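Local coordinates for protein agmatine N-acetyltransferase (Drosophila melanogaster, PDB 7CIW) that transfers the acetyl group of acetyl-CoA to the primary amine of agmatine, as an arylalkylamine-type member of the GNAT acetyltransferase family, at residues P32-T37 against D165-Y170; A38-P43 against Q198-P203; V122-H127 against L157-V162. The protein carries 1 engineered substitution. All coordinates share one frame; numbering follows the deposited sequence.

Interaction 1 is the active-site contact: its two segments touch both the acetylated agmatine and coenzyme A. Interaction 2 adjoins it, with centres about 10 Å apart. The short helix begun in 32-37 runs on into 38-43, and Leu36 CD2 packs on Ile200 CG2 at 3.7 Å. Interaction 3 belongs to the central sheet, on the opposite side of the chain's centre, about 23 Å from the centre of interaction 1. Both use strand 161-166, and Asp165 OD2 comes within 3.5 Å of His127 NE2. The nearest atoms of interactions 2 and 3 are about 14 Å apart. The side chain of Val162 is about 10 Å from the agmatine product.

Interaction 1. Residues P32-T37 against D165-Y170; sequences PEEPLT and DCTSVY. With COA (coenzyme A), chain B; G0R (N-(4-carbamimidamidobutyl)ethanamide), chain C.
The carboxylate of Glu34 is gripped by four donors, two on each oxygen, and the one from across the contact is Thr167. This glutamate is the N-cap of helix 35-38, set against the loop that follows strand 161-166 in the GNAT fold. Thr167 OG1 donates to Glu34 OE2 over 2.7 Å and meets the anti lone pair of that oxygen, the one turned away from OE1. Leu36 N reaches the same OE2 from above the carboxylate plane, 43° out of it. At Glu34 OE1 the donors are Thr37 N, also from above the plane, and the Thr37 hydroxyl, which arrives nearly along the C-O axis with OG1 2.6 Å away. With both oxygens held in more than one direction, the carboxylate has little freedom to rotate.

Thr167 spreads its two branches over different neighbours. At chi1 58° its OG1 sits between the backbone N and the carbonyl carbon, turned to Glu34, while CG2 lies 3.7 Å from Leu36 CG, the two side chains crossing at about a right angle. The Pro35 ring lies against the Thr167 backbone, its CG 3.3 Å from Thr167 O. That carbonyl oxygen has a hydrogen-bond partner in the hydroxyl of Tyr188.

Both ligands lie against this junction. The guanidinium nitrogen N12 of the acetylated agmatine makes a weak bond to Thr37 OG1, its amide N4 a weak one to Asp165 O, and its C8 is 3.2 Å from Glu34 OE1. The thiol sulfur S1P of coenzyme A approaches Cys166 CA at 3.7 Å. Farther along, Tyr170 is sandwiched: Val169 CG2 sits over the centre of one ring face, and on the other the adenine brings N1A within 3.4 Å of Tyr170 CE2.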
loop_
_atom_site.group_PDB
_atom_site.type_symbol
_atom_site.label_atom_id
_atom_site.label_comp_id
_atom_site.label_asym_id
_atom_site.label_seq_id
_atom_site.Cartn_x
_atom_site.Cartn_y
_atom_site.Cartn_z
ATOM N N PRO A 32 -9.791 -4.050 7.541
ATOM C CA PRO A 32 -10.363 -5.344 7.960
ATOM C C PRO A 32 -10.054 -6.494 7.018
ATOM O O PRO A 32 -10.011 -7.643 7.473
ATOM C CB PRO A 32 -11.873 -5.060 8.029
ATOM C CG PRO A 32 -11.949 -3.578 8.267
ATOM C CD PRO A 32 -10.836 -3.010 7.443
ATOM N N GLU A 33 -9.799 -6.223 5.734
ATOM C CA GLU A 33 -9.552 -7.268 4.744
ATOM C C GLU A 33 -8.127 -7.290 4.207
ATOM O O GLU A 33 -7.749 -8.268 3.549
ATOM C CB GLU A 33 -10.524 -7.122 3.568
ATOM C CG GLU A 33 -11.984 -7.141 3.977
ATOM C CD GLU A 33 -12.898 -6.683 2.864
ATOM O OE1 GLU A 33 -13.050 -7.441 1.881
ATOM O OE2 GLU A 33 -13.450 -5.562 2.969
ATOM N N GLU A 34 -7.329 -6.267 4.468
ATOM C CA GLU A 34 -5.942 -6.291 4.025
ATOM C C GLU A 34 -5.216 -7.457 4.696
ATOM O O GLU A 34 -5.281 -7.595 5.927
ATOM C CB GLU A 34 -5.263 -4.965 4.348
ATOM C CG GLU A 34 -3.914 -4.803 3.670
ATOM C CD GLU A 34 -2.830 -5.523 4.424
ATOM O OE1 GLU A 34 -2.770 -5.354 5.657
ATOM O OE2 GLU A 34 -2.056 -6.279 3.795
ATOM N N PRO A 35 -4.547 -8.326 3.933
ATOM C CA PRO A 35 -4.038 -9.578 4.532
ATOM C C PRO A 35 -3.078 -9.414 5.709
ATOM O O PRO A 35 -3.191 -10.193 6.660
ATOM C CB PRO A 35 -3.375 -10.273 3.335
ATOM C CG PRO A 35 -4.234 -9.856 2.175
ATOM C CD PRO A 35 -4.571 -8.398 2.457
ATOM N N LEU A 36 -2.127 -8.468 5.697
ATOM C CA LEU A 36 -1.254 -8.350 6.878
ATOM C C LEU A 36 -2.039 -7.907 8.103
ATOM O O LEU A 36 -1.800 -8.402 9.212
ATOM C CB LEU A 36 -0.111 -7.375 6.639
ATOM C CG LEU A 36 0.751 -7.602 5.408
ATOM C CD1 LEU A 36 1.991 -6.696 5.487
ATOM C CD2 LEU A 36 1.133 -9.073 5.308
ATOM N N THR A 37 -2.959 -6.961 7.926
ATOM C CA THR A 37 -3.782 -6.493 9.032
ATOM C C THR A 37 -4.733 -7.581 9.513
ATOM O O THR A 37 -4.921 -7.757 10.722
ATOM C CB THR A 37 -4.550 -5.243 8.602
ATOM O OG1 THR A 37 -3.675 -4.393 7.853
ATOM C CG2 THR A 37 -5.069 -4.469 9.815
ATOM N N ASP A 165 3.590 -3.551 -2.820
ATOM C CA ASP A 165 3.602 -4.889 -2.221
ATOM C C ASP A 165 2.179 -5.426 -2.214
ATOM O O ASP A 165 1.382 -5.088 -1.340
ATOM C CB ASP A 165 4.154 -4.863 -0.796
ATOM C CG ASP A 165 5.563 -4.309 -0.711
ATOM O OD1 ASP A 165 6.369 -4.564 -1.631
ATOM O OD2 ASP A 165 5.868 -3.624 0.292
ATOM N N CYS A 166 1.866 -6.302 -3.162
ATOM C CA CYS A 166 0.533 -6.891 -3.230
ATOM C C CYS A 166 0.449 -8.040 -2.234
ATOM O O CYS A 166 0.772 -9.193 -2.528
ATOM C CB CYS A 166 0.218 -7.337 -4.650
ATOM S SG CYS A 166 0.133 -5.961 -5.828
ATOM N N THR A 167 0.044 -7.697 -1.017
ATOM C CA THR A 167 -0.232 -8.698 -0.001
ATOM C C THR A 167 -1.484 -9.501 -0.334
ATOM O O THR A 167 -1.655 -10.610 0.180
ATOM C CB THR A 167 -0.374 -8.002 1.352
ATOM O OG1 THR A 167 -1.429 -7.041 1.269
ATOM C CG2 THR A 167 0.919 -7.272 1.704
ATOM N N SER A 168 -2.340 -8.967 -1.201
ATOM C CA SER A 168 -3.596 -9.574 -1.612
ATOM C C SER A 168 -3.497 -10.011 -3.069
ATOM O O SER A 168 -2.992 -9.259 -3.909
ATOM C CB SER A 168 -4.737 -8.564 -1.450
ATOM O OG SER A 168 -5.868 -8.924 -2.220
ATOM N N VAL A 169 -3.979 -11.225 -3.373
ATOM C CA VAL A 169 -3.932 -11.698 -4.755
ATOM C C VAL A 169 -4.828 -10.881 -5.668
ATOM O O VAL A 169 -4.581 -10.831 -6.876
ATOM C CB VAL A 169 -4.325 -13.187 -4.875
ATOM C CG1 VAL A 169 -3.460 -14.046 -3.974
ATOM C CG2 VAL A 169 -5.804 -13.382 -4.576
ATOM N N TYR A 170 -5.876 -10.249 -5.136
ATOM C CA TYR A 170 -6.703 -9.390 -5.982
ATOM C C TYR A 170 -5.927 -8.160 -6.434
ATOM O O TYR A 170 -6.103 -7.676 -7.563
ATOM C CB TYR A 170 -7.973 -8.986 -5.237
ATOM C CG TYR A 170 -8.707 -10.186 -4.705
ATOM C CD1 TYR A 170 -9.171 -11.167 -5.573
ATOM C CD2 TYR A 170 -8.920 -10.354 -3.347
ATOM C CE1 TYR A 170 -9.824 -12.275 -5.110
ATOM C CE2 TYR A 170 -9.583 -11.473 -2.871
ATOM C CZ TYR A 170 -10.027 -12.429 -3.763
ATOM O OH TYR A 170 -10.688 -13.548 -3.309
HETATM N N1A COA B . -12.709 -10.250 -2.774
HETATM C C2A COA B . -13.316 -11.013 -3.725
HETATM N N3A COA B . -13.288 -10.633 -5.046
HETATM C C4A COA B . -12.664 -9.502 -5.413
HETATM C C5A COA B . -12.072 -8.751 -4.472
HETATM C C6A COA B . -12.097 -9.141 -3.148
HETATM N N6A COA B . -11.601 -8.662 -1.794
HETATM N N7A COA B . -11.507 -7.665 -5.057
HETATM C C8A COA B . -11.748 -7.732 -6.373
HETATM N N9A COA B . -12.446 -8.857 -6.587
HETATM C C1B COA B . -13.000 -9.424 -7.671
HETATM C C2B COA B . -14.017 -8.400 -8.233
HETATM O O2B COA B . -15.324 -8.471 -7.539
HETATM C C3B COA B . -14.072 -8.639 -9.558
HETATM O O3B COA B . -14.794 -9.844 -9.929
HETATM P P3B COA B . -16.407 -9.865 -10.337
HETATM O O7A COA B . -16.804 -8.553 -10.985
HETATM O O8A COA B . -16.696 -11.076 -11.230
HETATM O O9A COA B . -17.147 -10.034 -9.018
HETATM C C4B COA B . -12.531 -9.021 -9.945
HETATM O O4B COA B . -11.967 -9.509 -8.848
HETATM C C5B COA B . -11.778 -7.836 -10.499
HETATM O O5B COA B . -12.097 -6.708 -9.695
HETATM P P1A COA B . -11.097 -5.363 -9.668
HETATM O O1A COA B . -9.710 -5.627 -10.260
HETATM O O2A COA B . -11.815 -4.197 -10.330
HETATM O O3A COA B . -10.881 -5.074 -8.068
HETATM P P2A COA B . -11.062 -3.641 -7.286
HETATM O O4A COA B . -12.507 -3.241 -7.264
HETATM O O5A COA B . -10.153 -2.606 -7.906
HETATM O O6A COA B . -10.577 -4.073 -5.774
HETATM C CBP COA B . -8.906 -4.244 -4.180
HETATM C CCP COA B . -9.289 -4.564 -5.602
HETATM C CDP COA B . -8.714 -2.693 -4.080
HETATM C CEP COA B . -7.594 -4.955 -3.816
HETATM C CAP COA B . -10.014 -4.759 -3.264
HETATM O OAP COA B . -10.020 -6.165 -3.312
HETATM C C9P COA B . -9.855 -4.341 -1.789
HETATM O O9P COA B . -10.121 -3.247 -1.396
HETATM N N8P COA B . -9.400 -5.343 -0.846
HETATM C C7P COA B . -9.277 -5.056 0.595
HETATM C C6P COA B . -7.982 -4.230 1.001
HETATM C C5P COA B . -6.812 -4.913 0.338
HETATM O O5P COA B . -6.580 -6.084 0.495
HETATM N N4P COA B . -5.960 -4.039 -0.518
HETATM C C3P COA B . -4.817 -4.508 -1.284
HETATM C C2P COA B . -3.650 -4.968 -0.409
HETATM S S1P COA B . -2.363 -5.239 -1.665
HETATM C C10 G0R C . -0.419 -1.491 6.882
HETATM N N12 G0R C . -1.201 -2.374 7.739
HETATM C C1 G0R C . -1.104 -1.579 -1.584
HETATM C C2 G0R C . -1.301 -2.232 -0.218
HETATM C C5 G0R C . -0.363 -3.648 1.656
HETATM C C6 G0R C . 0.393 -2.871 2.736
HETATM C C7 G0R C . 0.442 -3.614 4.075
HETATM C C8 G0R C . -0.509 -3.097 5.163
HETATM N N4 G0R C . -0.222 -3.010 0.357
HETATM N N9 G0R C . -0.102 -1.824 5.713
HETATM N N11 G0R C . 0.003 -0.202 7.370
HETATM O O3 G0R C . -2.322 -2.091 0.369
#

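Interaction 2. Residues A38-P43 against Q198-P203; sequences AGTHPP and QVIRPP
The C-terminal end of helix 35-38 meets the long loop between strands 181-187 and 208-215 at Gly39, the first residue to leave the helical path. Arg201 N donates to Gly39 O over 3.1 Å, and the bond is almost perfectly straight, 178° at the hydrogen. The backbones are pressed close here: the CA atoms of Gly39 and Pro202 are 4.0 Å apart, and Gly39 CA also makes a CH...O contact with Arg201 O at 3.3 Å. Glycine is what allows this, since a CB would point at the other loop and run into Ile200 CG2 and the Arg201 carbonyl carbon.

Next to it, Thr40 CG2 lies 3.7 Å from Ile200 CD1, methyl against methyl. Chi1 of 47° sets Thr40 OG1 between the backbone N and the carbonyl carbon, where it bonds to Leu36 O and to Lys99 of helix 99-114. On the other loop, Gln198 NE2 donates at 2.8 Å to Ile200 O, the carbonyl of the peptide whose N-H is that of Arg201. Toward the outer side, Ala38 CB rests on Pro203 CD at a looser 4.1 Å.

The Thr40 side chain is about 7 Å from the bound acetylated agmatine. The arrangement is a loop-to-loop contact at the end of a short helix, with a glycine where the backbones come closest, joining helix 35-38 to the 181-187/208-215 connection of the GNAT fold.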
loop_
_atom_site.group_PDB
_atom_site.type_symbol
_atom_site.label_atom_id
_atom_site.label_comp_id
_atom_site.label_asym_id
_atom_site.label_seq_id
_atom_site.Cartn_x
_atom_site.Cartn_y
_atom_site.Cartn_z
ATOM N N ALA A 38 -5.341 -8.322 8.584
ATOM C CA ALA A 38 -6.251 -9.394 8.968
ATOM C C ALA A 38 -5.506 -10.583 9.549
ATOM O O ALA A 38 -6.104 -11.378 10.283
ATOM C CB ALA A 38 -7.082 -9.844 7.766
ATOM N N GLY A 39 -4.224 -10.712 9.247
ATOM C CA GLY A 39 -3.412 -11.824 9.699
ATOM C C GLY A 39 -2.634 -11.579 10.971
ATOM O O GLY A 39 -1.809 -12.415 11.353
ATOM N N THR A 40 -2.868 -10.451 11.638
ATOM C CA THR A 40 -2.248 -10.115 12.908
ATOM C C THR A 40 -3.351 -9.686 13.868
ATOM O O THR A 40 -4.514 -9.552 13.483
ATOM C CB THR A 40 -1.200 -9.004 12.740
ATOM O OG1 THR A 40 -1.759 -7.945 11.952
ATOM C CG2 THR A 40 0.042 -9.533 12.036
ATOM N N HIS A 41 -2.987 -9.479 15.131
ATOM C CA HIS A 41 -3.976 -9.253 16.172
ATOM C C HIS A 41 -3.539 -8.100 17.058
ATOM O O HIS A 41 -2.335 -7.880 17.240
ATOM C CB HIS A 41 -4.181 -10.522 17.012
ATOM C CG HIS A 41 -4.457 -11.729 16.175
ATOM N ND1 HIS A 41 -5.723 -12.054 15.739
ATOM C CD2 HIS A 41 -3.624 -12.652 15.640
ATOM C CE1 HIS A 41 -5.662 -13.144 14.994
ATOM N NE2 HIS A 41 -4.399 -13.525 14.918
ATOM N N PRO A 42 -4.494 -7.321 17.601
ATOM C CA PRO A 42 -5.948 -7.386 17.404
ATOM C C PRO A 42 -6.337 -6.980 15.976
ATOM O O PRO A 42 -5.436 -6.590 15.223
ATOM C CB PRO A 42 -6.476 -6.381 18.441
ATOM C CG PRO A 42 -5.376 -5.406 18.593
ATOM C CD PRO A 42 -4.121 -6.223 18.509
ATOM N N PRO A 43 -7.620 -7.069 15.608
ATOM C CA PRO A 43 -7.996 -6.709 14.228
ATOM C C PRO A 43 -7.714 -5.261 13.872
ATOM O O PRO A 43 -7.376 -4.975 12.716
ATOM C CB PRO A 43 -9.500 -7.019 14.180
ATOM C CG PRO A 43 -9.938 -7.056 15.612
ATOM C CD PRO A 43 -8.769 -7.617 16.351
ATOM N N GLN A 198 5.173 -18.079 13.084
ATOM C CA GLN A 198 4.792 -17.427 11.835
ATOM C C GLN A 198 4.195 -16.052 12.121
ATOM O O GLN A 198 3.282 -15.920 12.938
ATOM C CB GLN A 198 3.796 -18.295 11.068
ATOM C CG GLN A 198 3.384 -17.728 9.719
ATOM C CD GLN A 198 2.449 -18.648 8.970
ATOM O OE1 GLN A 198 2.526 -19.870 9.110
ATOM N NE2 GLN A 198 1.571 -18.070 8.143
ATOM N N VAL A 199 4.715 -15.021 11.448
ATOM C CA VAL A 199 4.340 -13.653 11.803
ATOM C C VAL A 199 2.924 -13.343 11.327
ATOM O O VAL A 199 2.061 -12.931 12.112
ATOM C CB VAL A 199 5.361 -12.653 11.239
ATOM C CG1 VAL A 199 4.867 -11.229 11.442
ATOM C CG2 VAL A 199 6.704 -12.846 11.921
ATOM N N ILE A 200 2.664 -13.541 10.041
ATOM C CA ILE A 200 1.392 -13.183 9.428
ATOM C C ILE A 200 0.660 -14.464 9.077
ATOM O O ILE A 200 1.228 -15.340 8.415
ATOM C CB ILE A 200 1.596 -12.323 8.171
ATOM C CG1 ILE A 200 2.727 -11.316 8.379
ATOM C CG2 ILE A 200 0.304 -11.629 7.803
ATOM C CD1 ILE A 200 2.311 -10.098 9.149
ATOM N N ARG A 201 -0.611 -14.568 9.491
ATOM C CA ARG A 201 -1.478 -15.678 9.097
ATOM C C ARG A 201 -2.744 -15.131 8.449
ATOM O O ARG A 201 -3.786 -15.001 9.107
ATOM C CB ARG A 201 -1.833 -16.575 10.281
ATOM C CG ARG A 201 -2.299 -17.962 9.831
ATOM C CD ARG A 201 -3.304 -18.575 10.797
ATOM N NE ARG A 201 -2.642 -19.362 11.830
ATOM C CZ ARG A 201 -3.187 -19.643 13.009
ATOM N NH1 ARG A 201 -4.403 -19.193 13.299
ATOM N NH2 ARG A 201 -2.515 -20.368 13.898
ATOM N N PRO A 202 -2.692 -14.794 7.166
ATOM C CA PRO A 202 -3.839 -14.159 6.517
ATOM C C PRO A 202 -4.798 -15.192 5.957
ATOM O O PRO A 202 -4.422 -16.353 5.746
ATOM C CB PRO A 202 -3.193 -13.338 5.391
ATOM C CG PRO A 202 -1.966 -14.075 5.068
ATOM C CD PRO A 202 -1.502 -14.804 6.300
ATOM N N PRO A 203 -6.041 -14.799 5.693
ATOM C CA PRO A 203 -7.001 -15.721 5.073
ATOM C C PRO A 203 -6.563 -16.116 3.675
ATOM O O PRO A 203 -6.114 -15.264 2.897
ATOM C CB PRO A 203 -8.300 -14.902 5.025
ATOM C CG PRO A 203 -8.107 -13.779 5.981
ATOM C CD PRO A 203 -6.636 -13.493 6.013
#

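Interaction 3. Residues V122-H127 against L157-V162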
loop_
_atom_site.group_PDB
_atom_site.type_symbol
_atom_site.label_atom_id
_atom_site.label_comp_id
_atom_site.label_asym_id
_atom_site.label_seq_id
_atom_site.Cartn_x
_atom_site.Cartn_y
_atom_site.Cartn_z
ATOM N N VAL A 122 17.728 3.451 -10.247
ATOM C CA VAL A 122 16.921 4.670 -10.298
ATOM C C VAL A 122 17.121 5.413 -8.986
ATOM O O VAL A 122 17.380 4.777 -7.957
ATOM C CB VAL A 122 15.430 4.374 -10.526
ATOM C CG1 VAL A 122 15.196 3.796 -11.920
ATOM C CG2 VAL A 122 14.917 3.434 -9.447
ATOM N N PRO A 123 17.003 6.743 -8.966
ATOM C CA PRO A 123 17.289 7.486 -7.732
ATOM C C PRO A 123 16.200 7.392 -6.685
ATOM O O PRO A 123 16.478 7.639 -5.503
ATOM C CB PRO A 123 17.448 8.934 -8.218
ATOM C CG PRO A 123 16.714 8.992 -9.493
ATOM C CD PRO A 123 16.809 7.635 -10.123
ATOM N N SER A 124 14.988 7.011 -7.074
ATOM C CA SER A 124 13.844 7.070 -6.180
ATOM C C SER A 124 12.733 6.221 -6.773
ATOM O O SER A 124 12.763 5.844 -7.945
ATOM C CB SER A 124 13.361 8.507 -5.990
ATOM O OG SER A 124 12.861 9.029 -7.213
ATOM N N CYS A 125 11.725 5.963 -5.950
ATOM C CA CYS A 125 10.564 5.212 -6.395
ATOM C C CYS A 125 9.344 5.762 -5.668
ATOM O O CYS A 125 9.446 6.209 -4.526
ATOM C CB CYS A 125 10.761 3.707 -6.123
ATOM S SG CYS A 125 9.442 2.600 -6.702
ATOM N N LEU A 126 8.202 5.768 -6.347
ATOM C CA LEU A 126 6.940 6.077 -5.683
ATOM C C LEU A 126 6.300 4.765 -5.251
ATOM O O LEU A 126 5.923 3.948 -6.093
ATOM C CB LEU A 126 6.011 6.863 -6.608
ATOM C CG LEU A 126 4.721 7.403 -5.999
ATOM C CD1 LEU A 126 4.992 8.197 -4.736
ATOM C CD2 LEU A 126 4.021 8.292 -7.015
ATOM N N HIS A 127 6.180 4.561 -3.947
ATOM C CA HIS A 127 5.682 3.302 -3.414
ATOM C C HIS A 127 4.229 3.431 -2.978
ATOM O O HIS A 127 3.883 4.353 -2.233
ATOM C CB HIS A 127 6.542 2.864 -2.231
ATOM C CG HIS A 127 6.219 1.496 -1.731
ATOM N ND1 HIS A 127 6.684 0.354 -2.344
ATOM C CD2 HIS A 127 5.447 1.082 -0.695
ATOM C CE1 HIS A 127 6.229 -0.706 -1.697
ATOM N NE2 HIS A 127 5.472 -0.294 -0.698
ATOM N N LEU A 157 6.262 14.045 -10.708
ATOM C CA LEU A 157 7.284 14.226 -9.683
ATOM C C LEU A 157 8.666 13.771 -10.127
ATOM O O LEU A 157 9.620 13.903 -9.350
ATOM C CB LEU A 157 6.882 13.474 -8.407
ATOM C CG LEU A 157 5.718 14.059 -7.614
ATOM C CD1 LEU A 157 5.164 13.024 -6.646
ATOM C CD2 LEU A 157 6.159 15.304 -6.849
ATOM N N GLY A 158 8.807 13.232 -11.337
ATOM C CA GLY A 158 10.096 12.793 -11.833
ATOM C C GLY A 158 10.500 11.380 -11.465
ATOM O O GLY A 158 11.604 10.955 -11.837
ATOM N N HIS A 159 9.658 10.642 -10.741
ATOM C CA HIS A 159 9.979 9.253 -10.437
ATOM C C HIS A 159 10.021 8.431 -11.715
ATOM O O HIS A 159 9.248 8.651 -12.646
ATOM C CB HIS A 159 8.957 8.653 -9.474
ATOM C CG HIS A 159 8.980 9.275 -8.116
ATOM N ND1 HIS A 159 10.019 9.090 -7.229
ATOM C CD2 HIS A 159 8.108 10.113 -7.509
ATOM C CE1 HIS A 159 9.778 9.776 -6.127
ATOM N NE2 HIS A 159 8.627 10.408 -6.269
ATOM N N GLN A 160 10.937 7.469 -11.753
ATOM C CA GLN A 160 11.058 6.573 -12.893
ATOM C C GLN A 160 10.453 5.205 -12.623
ATOM O O GLN A 160 10.474 4.337 -13.502
ATOM C CB GLN A 160 12.531 6.431 -13.287
ATOM C CG GLN A 160 13.149 7.765 -13.737
ATOM C CD GLN A 160 14.658 7.715 -13.775
ATOM O OE1 GLN A 160 15.236 6.771 -14.307
ATOM N NE2 GLN A 160 15.307 8.727 -13.204
ATOM N N LEU A 161 9.884 5.004 -11.440
ATOM C CA LEU A 161 9.423 3.686 -11.041
ATOM C C LEU A 161 8.305 3.853 -10.029
ATOM O O LEU A 161 8.341 4.778 -9.215
ATOM C CB LEU A 161 10.567 2.865 -10.433
ATOM C CG LEU A 161 10.342 1.355 -10.303
ATOM C CD1 LEU A 161 10.402 0.687 -11.681
ATOM C CD2 LEU A 161 11.376 0.744 -9.351
ATOM N N VAL A 162 7.310 2.966 -10.111
ATOM C CA VAL A 162 6.287 2.779 -9.082
ATOM C C VAL A 162 6.441 1.361 -8.557
ATOM O O VAL A 162 6.672 0.440 -9.342
ATOM C CB VAL A 162 4.857 2.987 -9.626
ATOM C CG1 VAL A 162 3.800 2.712 -8.543
ATOM C CG2 VAL A 162 4.691 4.388 -10.193
HETATM O O HOH W 1 13.256 7.581 -10.092
#
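Ser124 and His159 are joined side chain to side chain close to where two parallel strands begin, OG to ND1 at 2.8 Å; either could be the donor. The serine comes to the edge of the imidazole, near its plane. Leu126 CB lies over one ring face, 4.2 Å from the centroid of the His159 ring, in a CH-pi contact. His159 CB points toward the other segment, and chi1 -66° sets CG anti to the carbonyl carbon. An alanine here would probably leave Ser124 OG without this partner and open a gap beside Leu126 CB.

From this point the packing is tight. Leu126 N donates to Leu161 O over 3.0 Å, at 169°, and Leu126 bonds on to Ser163 as well, so that it grips both neighbours of Val162 as in a parallel bridge. Val162 CA adds a CH...O contact to Leu126 O at 3.2 Å. Cys125 SG sits 3.8 Å from Leu161 CD2, while Leu126 and Val162 direct their side chains to the other face of the sheet.

Toward Val122 and Gln160 the contact is looser, and a water enters. It donates to Ser124 O and accepts from Gln160 N, bridging the two backbones. The amide of Gln160 merely lies against apolar atoms: NE2 is 3.6 Å from Pro123 CD, and OE1 3.8 Å from Val122 CG1.

Gly158 closes helix 142-156 with a Schellman motif just before the chain re-enters the sheet. Strand 125-133, that helix and strand 161-166 make up the beta-alpha-beta crossover of the GNAT fold, whose two strands carry coenzyme-binding residues such as Leu131 and Asp165 farther along.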